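Local coordinates for putative lipoprotein (Clostridium perfringens ATCC 13124, PDB 4R7R) that is of unknown function but is a putative lipoprotein that may bind lipid, at residues S52-D55 and S56-I59. Sequence-based numbering, arbitrary orientation.
Sequences SLKD and SNFI
Asn57 reaches back to Lys54 and closes a short 3-10 turn that carries the chain from helix 45-52 into the short, weakly bonded strand 58-59, outermost in the antiparallel sheet within this chain. Two i+3 backbone bonds define the turn, Asn57 N to Lys54 O (3.1 Å) and Phe58 N to Asp55 O (3.2 Å). From Asn57 CB, which rests 3.2 Å from Lys54 O, the side chain runs with CG anti to its own carbonyl carbon (chi1 -68°), and this turns the amide back toward the backbone of Lys54. Asn57 CG lies 3.4 Å from Lys54 O, and OD1 accepts Lys54 N at 2.7 Å, in the carbonyl plane, with an N-H...O angle of 143°. The other branch, ND2, donates to Asp109 OD2 and Ser106 O, tying the turn to strand 103-106 and the loop after it. Asparagine suits this buried site because one short amide both accepts and donates. Phe58 offers bulk instead: the Leu53 and Phe58 side chains cross at about a right angle, Leu53 CD1 lying 3.8 Å from Phe58 CZ, oblique to the ring, and both touch Thr11 and Leu105. The charged Lys54 and Asp55 suit exposed positions, where water can solvate them. One water donates to both Asp55 O (3.0 Å) and Phe58 O (2.7 Å).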
# COMPACT_ATOMS: atom_id res chain seq x y z
N SER A 52 1.95 12.00 2.95
CA SER A 52 2.77 12.58 1.90
C SER A 52 2.04 12.58 0.54
O SER A 52 2.46 13.26 -0.40
CB SER A 52 4.10 11.83 1.79
OG SER A 52 3.95 10.60 1.10
N LEU A 53 0.96 11.81 0.44
CA LEU A 53 0.22 11.71 -0.83
C LEU A 53 -0.45 13.03 -1.24
O LEU A 53 -1.21 13.62 -0.47
CB LEU A 53 -0.86 10.62 -0.77
CG LEU A 53 -0.37 9.19 -0.57
CD1 LEU A 53 -1.55 8.24 -0.60
CD2 LEU A 53 0.68 8.84 -1.59
N LYS A 54 -0.16 13.45 -2.46
CA LYS A 54 -0.92 14.52 -3.07
C LYS A 54 -1.95 13.89 -4.00
O LYS A 54 -1.85 12.71 -4.34
CB LYS A 54 0.00 15.47 -3.84
CG LYS A 54 1.17 16.01 -3.02
CD LYS A 54 2.35 16.39 -3.91
CE LYS A 54 3.32 17.36 -3.22
NZ LYS A 54 4.11 16.74 -2.10
N ASP A 55 -2.94 14.68 -4.41
CA ASP A 55 -4.03 14.18 -5.24
C ASP A 55 -3.58 13.67 -6.62
O ASP A 55 -4.22 12.78 -7.19
CB ASP A 55 -5.08 15.28 -5.42
CG ASP A 55 -5.32 16.06 -4.14
OD1 ASP A 55 -6.37 15.83 -3.48
OD2 ASP A 55 -4.45 16.91 -3.79
N SER A 56 -2.50 14.23 -7.14
CA SER A 56 -1.98 13.81 -8.44
C SER A 56 -1.33 12.42 -8.40
O SER A 56 -0.98 11.86 -9.43
CB SER A 56 -0.98 14.83 -8.95
OG SER A 56 0.02 15.08 -7.98
N ASN A 57 -1.16 11.87 -7.19
CA ASN A 57 -0.64 10.52 -7.04
C ASN A 57 -1.67 9.47 -7.41
O ASN A 57 -1.33 8.33 -7.67
CB ASN A 57 -0.18 10.29 -5.60
CG ASN A 57 1.04 11.11 -5.25
OD1 ASN A 57 0.98 11.99 -4.38
ND2 ASN A 57 2.16 10.83 -5.90
N PHE A 58 -2.94 9.85 -7.40
CA PHE A 58 -4.03 8.92 -7.67
C PHE A 58 -4.33 8.87 -9.15
O PHE A 58 -4.71 9.87 -9.75
CB PHE A 58 -5.28 9.32 -6.89
CG PHE A 58 -5.08 9.28 -5.41
CD1 PHE A 58 -5.23 8.09 -4.71
CD2 PHE A 58 -4.69 10.42 -4.71
CE1 PHE A 58 -5.02 8.03 -3.32
CE2 PHE A 58 -4.48 10.38 -3.33
CZ PHE A 58 -4.65 9.17 -2.64
N ILE A 59 -4.17 7.69 -9.75
CA ILE A 59 -4.41 7.55 -11.18
C ILE A 59 -5.57 6.60 -11.48
O ILE A 59 -6.12 5.97 -10.58
CB ILE A 59 -3.15 7.05 -11.89
CG1 ILE A 59 -2.75 5.67 -11.37
CG2 ILE A 59 -2.02 8.03 -11.68
CD1 ILE A 59 -1.56 5.08 -12.05
O HOH W 1 -5.90 12.26 -9.59